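Local coordinates for mirolysin (PDB 6R7V), which probably cleaves peptide bonds with a catalytic zinc, as a pappalysin-family metallopeptidase, and is held here as a zymogen latent through a cysteine switch, at residues S39-T44 / F290-G295; I47-H52 / L152-C157; E76-M81 / A99-K104; G117-S122 / G141-W146. The protein carries 1 engineered substitution. All blocks are in the same frame, centred on the assembly; numbering follows the deposited sequence.

Interaction 1: S39-T44 / F290-G295; sequences SVPSST and FDTQTG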
loop_
_atom_site.group_PDB
_atom_site.type_symbol
_atom_site.label_atom_id
_atom_site.label_comp_id
_atom_site.label_asym_id
_atom_site.label_seq_id
_atom_site.Cartn_x
_atom_site.Cartn_y
_atom_site.Cartn_z
ATOM N N SER A 39 5.809 21.687 5.279
ATOM C CA SER A 39 6.549 21.826 4.029
ATOM C C SER A 39 6.225 20.681 3.030
ATOM O O SER A 39 7.101 20.254 2.271
ATOM C CB SER A 39 8.044 21.893 4.321
ATOM O OG SER A 39 8.750 22.341 3.177
ATOM N N VAL A 40 4.950 20.240 2.990
ATOM C CA VAL A 40 4.471 19.192 2.071
ATOM C C VAL A 40 4.633 19.701 0.613
ATOM O O VAL A 40 4.272 20.844 0.329
ATOM C CB VAL A 40 3.009 18.773 2.386
ATOM C CG1 VAL A 40 2.544 17.630 1.485
ATOM C CG2 VAL A 40 2.870 18.373 3.851
ATOM N N PRO A 41 5.209 18.891 -0.302
ATOM C CA PRO A 41 5.435 19.369 -1.669
ATOM C C PRO A 41 4.175 19.766 -2.421
ATOM O O PRO A 41 3.105 19.175 -2.248
ATOM C CB PRO A 41 6.103 18.174 -2.362
ATOM C CG PRO A 41 6.657 17.351 -1.287
ATOM C CD PRO A 41 5.714 17.513 -0.136
ATOM N N SER A 42 4.314 20.761 -3.285
ATOM C CA SER A 42 3.230 21.189 -4.158
ATOM C C SER A 42 3.352 20.502 -5.516
ATOM O O SER A 42 2.478 20.680 -6.369
ATOM C CB SER A 42 3.255 22.707 -4.331
ATOM O OG SER A 42 4.488 23.111 -4.901
ATOM N N SER A 43 4.439 19.726 -5.730
ATOM C CA SER A 43 4.649 19.111 -7.029
ATOM C C SER A 43 4.535 17.597 -6.998
ATOM O O SER A 43 4.334 16.977 -5.958
ATOM C CB SER A 43 5.990 19.512 -7.616
ATOM O OG SER A 43 7.031 19.186 -6.714
ATOM N N THR A 44 4.639 16.986 -8.182
ATOM C CA THR A 44 4.524 15.556 -8.332
ATOM C C THR A 44 5.607 14.844 -7.542
ATOM O O THR A 44 6.781 15.248 -7.574
ATOM C CB THR A 44 4.584 15.152 -9.807
ATOM O OG1 THR A 44 3.574 15.845 -10.539
ATOM C CG2 THR A 44 4.344 13.665 -9.988
ATOM N N PHE A 290 6.353 13.291 2.452
ATOM C CA PHE A 290 7.416 13.793 1.596
ATOM C C PHE A 290 7.697 15.264 1.888
ATOM O O PHE A 290 8.373 15.914 1.100
ATOM C CB PHE A 290 7.055 13.548 0.138
ATOM C CG PHE A 290 6.878 12.078 -0.139
ATOM C CD1 PHE A 290 7.949 11.300 -0.584
ATOM C CD2 PHE A 290 5.634 11.471 0.015
ATOM C CE1 PHE A 290 7.776 9.945 -0.848
ATOM C CE2 PHE A 290 5.466 10.111 -0.245
ATOM C CZ PHE A 290 6.540 9.356 -0.657
ATOM N N ASP A 291 7.216 15.778 3.040
ATOM C CA ASP A 291 7.511 17.138 3.505
ATOM C C ASP A 291 9.018 17.352 3.311
ATOM O O ASP A 291 9.793 16.531 3.780
ATOM C CB ASP A 291 7.094 17.236 4.984
ATOM C CG ASP A 291 7.418 18.530 5.674
ATOM O OD1 ASP A 291 8.618 18.853 5.796
ATOM O OD2 ASP A 291 6.484 19.193 6.134
ATOM N N THR A 292 9.422 18.388 2.553
ATOM C CA THR A 292 10.835 18.579 2.158
ATOM C C THR A 292 11.811 18.827 3.325
ATOM O O THR A 292 13.021 18.643 3.141
ATOM C CB THR A 292 10.971 19.717 1.133
ATOM O OG1 THR A 292 10.539 20.923 1.741
ATOM C CG2 THR A 292 10.183 19.465 -0.153
ATOM N N GLN A 293 11.307 19.198 4.507
ATOM C CA GLN A 293 12.170 19.514 5.650
ATOM C C GLN A 293 12.192 18.399 6.695
ATOM O O GLN A 293 13.253 18.133 7.263
ATOM C CB GLN A 293 11.738 20.834 6.324
ATOM C CG GLN A 293 11.622 22.052 5.392
ATOM C CD GLN A 293 12.838 22.335 4.537
ATOM O OE1 GLN A 293 13.952 22.527 5.030
ATOM N NE2 GLN A 293 12.637 22.392 3.230
ATOM N N THR A 294 11.034 17.767 6.966
ATOM C CA THR A 294 10.924 16.764 8.026
ATOM C C THR A 294 10.175 15.478 7.612
ATOM O O THR A 294 9.927 14.625 8.471
ATOM C CB THR A 294 10.230 17.406 9.245
ATOM O OG1 THR A 294 10.285 16.507 10.353
ATOM C CG2 THR A 294 8.788 17.799 8.971
ATOM N N GLY A 295 9.813 15.347 6.337
ATOM C CA GLY A 295 9.090 14.161 5.870
ATOM C C GLY A 295 9.950 12.924 5.980
ATOM O O GLY A 295 11.095 12.945 5.540
#

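Interaction 2: I47-H52 / L152-C157; sequences IPVVVH and LNIWVC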
loop_
_atom_site.group_PDB
_atom_site.type_symbol
_atom_site.label_atom_id
_atom_site.label_comp_id
_atom_site.label_asym_id
_atom_site.label_seq_id
_atom_site.Cartn_x
_atom_site.Cartn_y
_atom_site.Cartn_z
ATOM N N ILE A 47 8.245 8.033 -7.157
ATOM C CA ILE A 47 8.706 6.897 -6.382
ATOM C C ILE A 47 9.435 5.908 -7.275
ATOM O O ILE A 47 8.771 5.223 -8.052
ATOM C CB ILE A 47 7.504 6.173 -5.716
ATOM C CG1 ILE A 47 6.590 7.107 -4.894
ATOM C CG2 ILE A 47 7.982 4.956 -4.868
ATOM C CD1 ILE A 47 7.130 7.687 -3.752
ATOM N N PRO A 48 10.774 5.755 -7.137
ATOM C CA PRO A 48 11.493 4.670 -7.850
ATOM C C PRO A 48 11.125 3.338 -7.239
ATOM O O PRO A 48 11.097 3.209 -6.012
ATOM C CB PRO A 48 12.985 4.982 -7.564
ATOM C CG PRO A 48 13.009 6.425 -7.060
ATOM C CD PRO A 48 11.696 6.542 -6.293
ATOM N N VAL A 49 10.817 2.338 -8.073
ATOM C CA VAL A 49 10.365 1.049 -7.597
ATOM C C VAL A 49 11.302 -0.047 -8.043
ATOM O O VAL A 49 11.753 -0.073 -9.184
ATOM C CB VAL A 49 8.931 0.762 -8.151
ATOM C CG1 VAL A 49 8.430 -0.638 -7.759
ATOM C CG2 VAL A 49 7.933 1.829 -7.681
ATOM N N VAL A 50 11.535 -1.009 -7.168
ATOM C CA VAL A 50 12.174 -2.263 -7.527
ATOM C C VAL A 50 11.225 -3.380 -7.129
ATOM O O VAL A 50 10.686 -3.399 -6.007
ATOM C CB VAL A 50 13.594 -2.434 -6.940
ATOM C CG1 VAL A 50 13.617 -2.308 -5.408
ATOM C CG2 VAL A 50 14.235 -3.743 -7.405
ATOM N N VAL A 51 10.953 -4.261 -8.084
ATOM C CA VAL A 51 10.106 -5.444 -7.830
ATOM C C VAL A 51 10.992 -6.662 -7.715
ATOM O O VAL A 51 11.736 -6.992 -8.666
ATOM C CB VAL A 51 9.057 -5.613 -8.946
ATOM C CG1 VAL A 51 8.179 -6.846 -8.678
ATOM C CG2 VAL A 51 8.193 -4.358 -9.027
ATOM N N HIS A 52 10.910 -7.340 -6.562
ATOM C CA HIS A 52 11.677 -8.551 -6.302
ATOM C C HIS A 52 10.794 -9.751 -6.471
ATOM O O HIS A 52 9.981 -10.005 -5.577
ATOM C CB HIS A 52 12.279 -8.575 -4.890
ATOM C CG HIS A 52 13.081 -7.372 -4.529
ATOM N ND1 HIS A 52 14.330 -7.158 -5.069
ATOM C CD2 HIS A 52 12.804 -6.372 -3.651
ATOM C CE1 HIS A 52 14.771 -6.023 -4.537
ATOM N NE2 HIS A 52 13.891 -5.527 -3.656
ATOM N N LEU A 152 11.251 2.184 -3.381
ATOM C CA LEU A 152 10.152 1.383 -2.844
ATOM C C LEU A 152 10.399 -0.034 -3.314
ATOM O O LEU A 152 10.427 -0.309 -4.517
ATOM C CB LEU A 152 8.768 1.869 -3.295
ATOM C CG LEU A 152 7.589 0.853 -3.196
ATOM C CD1 LEU A 152 7.286 0.442 -1.735
ATOM C CD2 LEU A 152 6.307 1.415 -3.790
ATOM N N ASN A 153 10.563 -0.941 -2.346
ATOM C CA ASN A 153 10.761 -2.363 -2.597
ATOM C C ASN A 153 9.434 -3.100 -2.529
ATOM O O ASN A 153 8.737 -3.017 -1.503
ATOM C CB ASN A 153 11.695 -2.961 -1.555
ATOM C CG ASN A 153 13.113 -2.509 -1.671
ATOM O OD1 ASN A 153 13.981 -3.214 -2.207
ATOM N ND2 ASN A 153 13.393 -1.321 -1.184
ATOM N N ILE A 154 9.075 -3.783 -3.623
ATOM C CA ILE A 154 7.869 -4.580 -3.694
ATOM C C ILE A 154 8.271 -6.016 -3.913
ATOM O O ILE A 154 8.820 -6.327 -4.992
ATOM C CB ILE A 154 6.917 -4.133 -4.813
ATOM C CG1 ILE A 154 6.534 -2.636 -4.703
ATOM C CG2 ILE A 154 5.682 -5.044 -4.787
ATOM C CD1 ILE A 154 5.577 -2.155 -5.873
ATOM N N TRP A 155 8.069 -6.886 -2.910
ATOM C CA TRP A 155 8.411 -8.298 -3.058
ATOM C C TRP A 155 7.183 -9.029 -3.534
ATOM O O TRP A 155 6.076 -8.732 -3.049
ATOM C CB TRP A 155 8.888 -8.877 -1.721
ATOM C CG TRP A 155 10.241 -8.430 -1.300
ATOM C CD1 TRP A 155 11.410 -9.116 -1.472
ATOM C CD2 TRP A 155 10.555 -7.300 -0.466
ATOM N NE1 TRP A 155 12.452 -8.439 -0.868
ATOM C CE2 TRP A 155 11.955 -7.299 -0.272
ATOM C CE3 TRP A 155 9.795 -6.244 0.085
ATOM C CZ2 TRP A 155 12.597 -6.338 0.521
ATOM C CZ3 TRP A 155 10.440 -5.270 0.833
ATOM C CH2 TRP A 155 11.818 -5.343 1.082
ATOM N N VAL A 156 7.347 -9.946 -4.505
ATOM C CA VAL A 156 6.252 -10.756 -5.031
ATOM C C VAL A 156 6.588 -12.205 -4.778
ATOM O O VAL A 156 7.691 -12.633 -5.144
ATOM C CB VAL A 156 6.054 -10.476 -6.529
ATOM C CG1 VAL A 156 4.919 -11.328 -7.099
ATOM C CG2 VAL A 156 5.798 -8.981 -6.773
ATOM N N CYS A 157 5.736 -12.929 -4.040
ATOM C CA CYS A 157 6.068 -14.281 -3.640
ATOM C C CYS A 157 4.805 -15.070 -3.312
ATOM O O CYS A 157 3.696 -14.501 -3.311
ATOM C CB CYS A 157 6.990 -14.231 -2.422
ATOM S SG CYS A 157 6.179 -13.617 -0.923
#

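Interaction 3: E76-M81 / A99-K104; sequences EDFRRM and ANIEFK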
loop_
_atom_site.group_PDB
_atom_site.type_symbol
_atom_site.label_atom_id
_atom_site.label_comp_id
_atom_site.label_asym_id
_atom_site.label_seq_id
_atom_site.Cartn_x
_atom_site.Cartn_y
_atom_site.Cartn_z
ATOM N N GLU A 76 -2.322 4.793 -12.312
ATOM C CA GLU A 76 -3.715 5.177 -12.498
ATOM C C GLU A 76 -4.361 5.536 -11.182
ATOM O O GLU A 76 -4.928 6.636 -11.028
ATOM C CB GLU A 76 -4.527 4.019 -13.108
ATOM C CG GLU A 76 -4.174 3.738 -14.560
ATOM C CD GLU A 76 -4.952 2.582 -15.175
ATOM O OE1 GLU A 76 -5.887 2.050 -14.535
ATOM O OE2 GLU A 76 -4.598 2.194 -16.308
ATOM N N ASP A 77 -4.247 4.632 -10.179
ATOM C CA ASP A 77 -4.984 4.857 -8.932
ATOM C C ASP A 77 -4.478 6.040 -8.136
ATOM O O ASP A 77 -5.302 6.704 -7.482
ATOM C CB ASP A 77 -4.929 3.579 -8.096
ATOM C CG ASP A 77 -5.653 2.389 -8.745
ATOM O OD1 ASP A 77 -6.382 2.604 -9.750
ATOM O OD2 ASP A 77 -5.531 1.261 -8.222
ATOM N N PHE A 78 -3.171 6.300 -8.160
ATOM C CA PHE A 78 -2.582 7.422 -7.417
ATOM C C PHE A 78 -2.604 8.744 -8.192
ATOM O O PHE A 78 -2.068 9.754 -7.710
ATOM C CB PHE A 78 -1.151 7.057 -6.997
ATOM C CG PHE A 78 -1.099 6.115 -5.822
ATOM C CD1 PHE A 78 -1.233 4.736 -6.001
ATOM C CD2 PHE A 78 -0.983 6.603 -4.522
ATOM C CE1 PHE A 78 -1.277 3.874 -4.896
ATOM C CE2 PHE A 78 -0.981 5.718 -3.416
ATOM C CZ PHE A 78 -1.109 4.364 -3.619
ATOM N N ARG A 79 -3.256 8.766 -9.367
ATOM C CA ARG A 79 -3.375 10.027 -10.118
ATOM C C ARG A 79 -4.832 10.217 -10.568
ATOM O O ARG A 79 -5.100 11.050 -11.452
ATOM C CB ARG A 79 -2.422 10.018 -11.312
ATOM C CG ARG A 79 -0.944 10.031 -10.898
ATOM C CD ARG A 79 -0.034 10.178 -12.108
ATOM N NE ARG A 79 -0.198 9.114 -13.094
ATOM C CZ ARG A 79 0.385 9.133 -14.288
ATOM N NH1 ARG A 79 1.144 10.158 -14.647
ATOM N NH2 ARG A 79 0.183 8.144 -15.147
ATOM N N ARG A 80 -5.772 9.464 -9.961
ATOM C CA ARG A 80 -7.182 9.444 -10.373
ATOM C C ARG A 80 -7.318 9.351 -11.923
ATOM O O ARG A 80 -8.124 10.053 -12.559
ATOM C CB ARG A 80 -7.981 10.617 -9.791
ATOM C CG ARG A 80 -9.489 10.311 -9.859
ATOM C CD ARG A 80 -10.350 10.913 -8.755
ATOM N NE ARG A 80 -11.747 10.488 -8.894
ATOM C CZ ARG A 80 -12.255 9.313 -8.493
ATOM N NH1 ARG A 80 -11.475 8.393 -7.921
ATOM N NH2 ARG A 80 -13.539 9.032 -8.701
ATOM N N MET A 81 -6.549 8.427 -12.509
ATOM C CA MET A 81 -6.603 8.127 -13.923
ATOM C C MET A 81 -7.128 6.723 -14.154
ATOM O O MET A 81 -7.102 6.252 -15.298
ATOM C CB MET A 81 -5.243 8.332 -14.563
ATOM C CG MET A 81 -4.867 9.800 -14.616
ATOM S SD MET A 81 -3.198 10.027 -15.223
ATOM C CE MET A 81 -3.429 9.608 -16.889
ATOM N N ALA A 99 -3.694 11.790 -5.866
ATOM C CA ALA A 99 -2.518 11.867 -5.003
ATOM C C ALA A 99 -1.362 12.552 -5.650
ATOM O O ALA A 99 -0.454 12.974 -4.946
ATOM C CB ALA A 99 -2.086 10.470 -4.562
ATOM N N ASN A 100 -1.330 12.628 -6.993
ATOM C CA ASN A 100 -0.221 13.264 -7.699
ATOM C C ASN A 100 1.114 12.628 -7.261
ATOM O O ASN A 100 2.127 13.298 -6.983
ATOM C CB ASN A 100 -0.256 14.784 -7.524
ATOM C CG ASN A 100 0.763 15.538 -8.353
ATOM O OD1 ASN A 100 1.217 15.063 -9.399
ATOM N ND2 ASN A 100 1.153 16.707 -7.875
ATOM N N ILE A 101 1.092 11.287 -7.191
ATOM C CA ILE A 101 2.247 10.449 -6.917
ATOM C C ILE A 101 2.407 9.536 -8.126
ATOM O O ILE A 101 1.445 8.868 -8.526
ATOM C CB ILE A 101 2.044 9.647 -5.600
ATOM C CG1 ILE A 101 1.924 10.585 -4.399
ATOM C CG2 ILE A 101 3.210 8.667 -5.389
ATOM C CD1 ILE A 101 1.551 9.878 -3.044
ATOM N N GLU A 102 3.626 9.491 -8.674
ATOM C CA GLU A 102 4.029 8.635 -9.795
ATOM C C GLU A 102 4.958 7.538 -9.351
ATOM O O GLU A 102 5.784 7.770 -8.470
ATOM C CB GLU A 102 4.834 9.452 -10.832
ATOM C CG GLU A 102 4.087 10.373 -11.742
ATOM C CD GLU A 102 5.020 11.240 -12.573
ATOM O OE1 GLU A 102 6.258 11.060 -12.537
ATOM O OE2 GLU A 102 4.496 12.168 -13.202
ATOM N N PHE A 103 4.947 6.419 -10.069
ATOM C CA PHE A 103 5.786 5.258 -9.790
ATOM C C PHE A 103 6.523 4.900 -11.040
ATOM O O PHE A 103 5.935 4.895 -12.122
ATOM C CB PHE A 103 4.933 4.066 -9.337
ATOM C CG PHE A 103 4.161 4.314 -8.067
ATOM C CD1 PHE A 103 2.942 4.992 -8.094
ATOM C CD2 PHE A 103 4.666 3.907 -6.835
ATOM C CE1 PHE A 103 2.230 5.229 -6.918
ATOM C CE2 PHE A 103 3.970 4.182 -5.651
ATOM C CZ PHE A 103 2.746 4.838 -5.702
ATOM N N LYS A 104 7.832 4.650 -10.920
ATOM C CA LYS A 104 8.600 4.224 -12.090
ATOM C C LYS A 104 9.554 3.151 -11.676
ATOM O O LYS A 104 10.233 3.287 -10.653
ATOM C CB LYS A 104 9.395 5.376 -12.738
ATOM C CG LYS A 104 8.577 6.465 -13.403
ATOM C CD LYS A 104 9.507 7.519 -14.035
ATOM C CE LYS A 104 8.735 8.775 -14.316
ATOM N NZ LYS A 104 9.555 9.789 -15.021
HETATM O O HOH W 1 -5.315 9.364 -6.472
HETATM O O HOH W 2 2.063 12.394 -13.231
#

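Interaction 4: G117-S122 / G141-W146; sequences GITRTS and GGNNAW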
loop_
_atom_site.group_PDB
_atom_site.type_symbol
_atom_site.label_atom_id
_atom_site.label_comp_id
_atom_site.label_asym_id
_atom_site.label_seq_id
_atom_site.Cartn_x
_atom_site.Cartn_y
_atom_site.Cartn_z
ATOM N N GLY A 117 14.731 -2.734 -13.072
ATOM C CA GLY A 117 13.990 -2.566 -11.823
ATOM C C GLY A 117 13.236 -3.813 -11.387
ATOM O O GLY A 117 12.336 -3.740 -10.540
ATOM N N ILE A 118 13.567 -4.971 -11.998
ATOM C CA ILE A 118 12.982 -6.255 -11.649
ATOM C C ILE A 118 14.120 -7.197 -11.274
ATOM O O ILE A 118 15.070 -7.385 -12.075
ATOM C CB ILE A 118 12.134 -6.827 -12.808
ATOM C CG1 ILE A 118 10.959 -5.867 -13.180
ATOM C CG2 ILE A 118 11.634 -8.259 -12.471
ATOM C CD1 ILE A 118 10.266 -6.176 -14.530
ATOM N N THR A 119 14.049 -7.803 -10.083
ATOM C CA THR A 119 15.034 -8.820 -9.705
ATOM C C THR A 119 14.327 -10.162 -9.691
ATOM O O THR A 119 13.108 -10.215 -9.515
ATOM C CB THR A 119 15.695 -8.549 -8.359
ATOM O OG1 THR A 119 14.749 -8.713 -7.288
ATOM C CG2 THR A 119 16.357 -7.159 -8.275
ATOM N N ARG A 120 15.084 -11.227 -9.897
ATOM C CA ARG A 120 14.572 -12.592 -9.929
ATOM C C ARG A 120 15.426 -13.447 -9.023
ATOM O O ARG A 120 16.641 -13.539 -9.237
ATOM C CB ARG A 120 14.601 -13.161 -11.357
ATOM C CG ARG A 120 13.944 -12.299 -12.428
ATOM C CD ARG A 120 12.547 -12.761 -12.662
ATOM N NE ARG A 120 11.810 -11.926 -13.610
ATOM C CZ ARG A 120 10.504 -12.021 -13.751
ATOM N NH1 ARG A 120 9.818 -12.900 -13.033
ATOM N NH2 ARG A 120 9.865 -11.238 -14.611
ATOM N N THR A 121 14.805 -14.092 -8.035
ATOM C CA THR A 121 15.516 -14.928 -7.077
ATOM C C THR A 121 14.812 -16.248 -6.960
ATOM O O THR A 121 13.672 -16.302 -6.501
ATOM C CB THR A 121 15.595 -14.259 -5.690
ATOM O OG1 THR A 121 16.097 -12.925 -5.834
ATOM C CG2 THR A 121 16.454 -15.075 -4.683
ATOM N N SER A 122 15.496 -17.335 -7.351
ATOM C CA SER A 122 14.931 -18.664 -7.161
ATOM C C SER A 122 15.134 -19.030 -5.688
ATOM O O SER A 122 16.098 -18.572 -5.041
ATOM C CB SER A 122 15.570 -19.673 -8.107
ATOM O OG SER A 122 16.929 -19.901 -7.792
ATOM N N GLY A 141 16.110 -17.127 2.319
ATOM C CA GLY A 141 15.439 -17.620 1.117
ATOM C C GLY A 141 14.738 -16.567 0.272
ATOM O O GLY A 141 14.101 -16.901 -0.725
ATOM N N GLY A 142 14.859 -15.299 0.651
ATOM C CA GLY A 142 14.238 -14.218 -0.096
ATOM C C GLY A 142 15.261 -13.364 -0.816
ATOM O O GLY A 142 16.227 -13.876 -1.406
ATOM N N ASN A 143 15.067 -12.036 -0.775
ATOM C CA ASN A 143 16.030 -11.144 -1.433
ATOM C C ASN A 143 16.136 -9.834 -0.655
ATOM O O ASN A 143 15.110 -9.197 -0.371
ATOM C CB ASN A 143 15.658 -10.884 -2.913
ATOM C CG ASN A 143 16.761 -10.209 -3.698
ATOM O OD1 ASN A 143 16.538 -9.257 -4.459
ATOM N ND2 ASN A 143 17.985 -10.632 -3.507
ATOM N N ASN A 144 17.360 -9.456 -0.255
ATOM C CA ASN A 144 17.557 -8.214 0.502
ATOM C C ASN A 144 16.989 -6.999 -0.218
ATOM O O ASN A 144 17.052 -6.902 -1.447
ATOM C CB ASN A 144 19.041 -7.944 0.735
ATOM C CG ASN A 144 19.734 -8.877 1.689
ATOM O OD1 ASN A 144 19.133 -9.737 2.340
ATOM N ND2 ASN A 144 21.051 -8.711 1.816
ATOM N N ALA A 145 16.466 -6.051 0.554
ATOM C CA ALA A 145 15.972 -4.814 -0.009
ATOM C C ALA A 145 17.099 -3.992 -0.619
ATOM O O ALA A 145 18.261 -4.085 -0.197
ATOM C CB ALA A 145 15.314 -4.005 1.104
ATOM N N TRP A 146 16.738 -3.181 -1.611
ATOM C CA TRP A 146 17.576 -2.139 -2.159
ATOM C C TRP A 146 17.354 -0.913 -1.309
ATOM O O TRP A 146 16.186 -0.590 -1.018
ATOM C CB TRP A 146 17.171 -1.821 -3.594
ATOM C CG TRP A 146 17.538 -2.856 -4.617
ATOM C CD1 TRP A 146 18.007 -4.132 -4.411
ATOM C CD2 TRP A 146 17.470 -2.677 -6.029
ATOM N NE1 TRP A 146 18.324 -4.715 -5.628
ATOM C CE2 TRP A 146 17.933 -3.870 -6.634
ATOM C CE3 TRP A 146 17.171 -1.579 -6.853
ATOM C CZ2 TRP A 146 18.047 -4.002 -8.019
ATOM C CZ3 TRP A 146 17.187 -1.750 -8.218
ATOM C CH2 TRP A 146 17.656 -2.935 -8.790
#

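Interaction 1: S39-T44 / F290-G295
An Asx turn built on Asp-291 receives Ser-39 here. Within the turn, Asp-291 OD1 takes the backbone N of Gln-293 and of Thr-294 from opposite faces of the carboxylate, which fixes the rotation of the group. The other oxygen, OD2, is left to the partner segment: Ser-39 N reaches it at 2.7 Å, from above the carboxylate plane and in a bent bond (N-H...O 132°). The return bond runs from Thr-292 N to Ser-39 O at 3.0 Å, so Ser-39 is held through both backbone polar atoms. Its side chain adds a third tie. With OG anti to its own backbone N (chi1 -166°), the hydroxyl donates to Thr-292 OG1 at 2.7 Å, and that same oxygen also accepts from Gln-293 NE2 at 3.0 Å. Further along, the Pro-41 ring lies against the Phe-290 backbone, CG being 3.3 Å from Phe-290 O. This joins the loop between helix 20-32 and strand 45-55 to the loop after helix 280-288. Arg-287 of that helix bonds to Pro-41 O and Ser-43 O, while the Phe-290 ring packs on Ile-45 and Ile-47 of strand 45-55.

Interaction 2: I47-H52 / L152-C157
Strands 45-55 and 152-157 are parallel neighbours in the central mixed sheet, with Val-49 facing Leu-152 and His-52 facing Trp-155. Their short segments run 20° apart. Five backbone hydrogen bonds alternate between them, from Leu-152 N to Pro-48 O at one end to Val-156 N to His-52 O at the other. On the face carrying Val-49, Val-51 and Ile-154 the contact is aliphatic. Ile-47 CG2 meets Leu-152 CB at 3.6 Å, and Val-49 and Ile-154 cross obliquely, CG1 to CD1 3.7 Å. The face of His-52 is more polar. CG of His-52 lies beside its backbone N (chi1 -53°), and NE2 donates to Asn-153 OD1 at 2.7 Å in a nearly straight bond (172°) that lies in the ring plane and uses a lone pair of the carbonyl oxygen, ring and amide being almost coplanar. Asn-153 OD1 also accepts from Trp-146 N, and Val-50 CG1 presses on it at 3.3 Å. His-52 lies beside Trp-155, its CD2 over one face of the indole toward the rim, 3.5 Å from NE1. The indole N-H itself goes to Asn-143 O, and His-52 ND1 bonds to Thr-119 OG1, so both ring nitrogens of this buried histidine are satisfied. Such parallel pairing in a twisted, mostly parallel sheet is characteristic of the metzincin N-terminal subdomain.

Interaction 3: E76-M81 / A99-K104
Aromatic contact comes first: Phe-103 presents its edge to the face of Phe-78 in a T-shaped pair, centroids 5.1 Å apart and planes at 68°. Phe-103 CZ stands above the centre of the Phe-78 ring. Phe-78 CG, set beside its backbone N (chi1 -77°), has Phe-103 CE1 at 3.6 Å. Apolar packing adds Ala-99 CB, 4.0 Å from Phe-78 CD2. Thr-206 and Val-209 of helix 203-212, which carries two of the zinc ligands, also pack on Phe-78. In topology this is part of a beta-alpha-beta crossover: helix 64-77 links strand 45-55 to its parallel neighbour 101-105, and Phe-78 follows directly on the helix. Among polar atoms, Ile-101 O is buried without a polar partner in the model, covered by Phe-78 CB at 3.5 Å. At the helix end Glu-76 O accepts from Arg-79 N and from Met-81 N. Waters bridge the segments as well. One donates to Asp-77 O at 2.8 Å and accepts from Ala-99 N at 3.0 Å. Arg-79 and Glu-102 carry opposite charges but stay beyond salt-bridge range, NH1 to OE2 being 4.2 Å with the guanidinium and carboxylate planes nearly perpendicular. A second water takes Arg-79 NH1 at 2.8 Å, in the guanidinium plane, though its leg to Glu-102 is doubtfully short. Arg-79 NE bonds back to Asn-75 O.

Interaction 4: G117-S122 / G141-W146
Two flat groups of the 141-146 loop, the Trp-146 indole and the Asn-143 amide, meet the threonines of strand 118-122. Thr-119 and Trp-146 reach toward each other tip to tip: the methyl CG2 comes in obliquely to the benzo part of the indole, 3.6 Å from CZ2. The same indole makes edge-to-face pairs with His-52 and Tyr-151. Above the amide of Asn-143 lies the hydroxyl of Thr-121, with OG1 3.5 Å from CG and 3.6 Å from CB, a van der Waals approach. CG of Asn-143 stands anti to its backbone N (chi1 -168°), which carries it across toward the strand. Its OD1 ends 3.4 Å from Thr-119 OG1, whose firm partner is His-52 ND1. In Thr-121 the methyl is anti to the backbone N while OG1 sits beside it (chi1 -51°); this turns CG2 to the loop backbone, 3.5 Å from Gly-142 O. Contact therefore alternates along the strand, Thr-119 and Thr-121 facing the loop while Ile-118 and Arg-120 point away and pack on helix 64-77, where Arg-120 also forms a salt bridge with Asp-64. Strand 118-122 is paired in parallel with strand 45-55. The loop rests on that same strand through Trp-146 on Val-50, and on strand 152-157 through Ala-145, which touches Asn-153 and Trp-155.

In the fold
Strand 45-55 threads the set together. Interactions 2 and 4, with centres about 9 Å apart, touch where His-52 of interaction 2 lies against Asn-143 of interaction 4. Interaction 3 meets interaction 2 along the sheet through Ile-47 N and Glu-102 O, 2.8 Å apart. Interaction 1 joins interaction 3 by Thr-44 OG1 to Asn-100 OD1 at 2.7 Å, and interaction 2 by Phe-290 CZ to Ile-47 CD1 at 3.6 Å; its loop encloses the other three along the chain. The zinc, bound by Cys-6, His-207, His-211 and His-217, is about 12 Å from the Phe-78 side chain and about 14 Å from that of Ile-154, so neither interaction 3 nor interaction 2 reaches the metal.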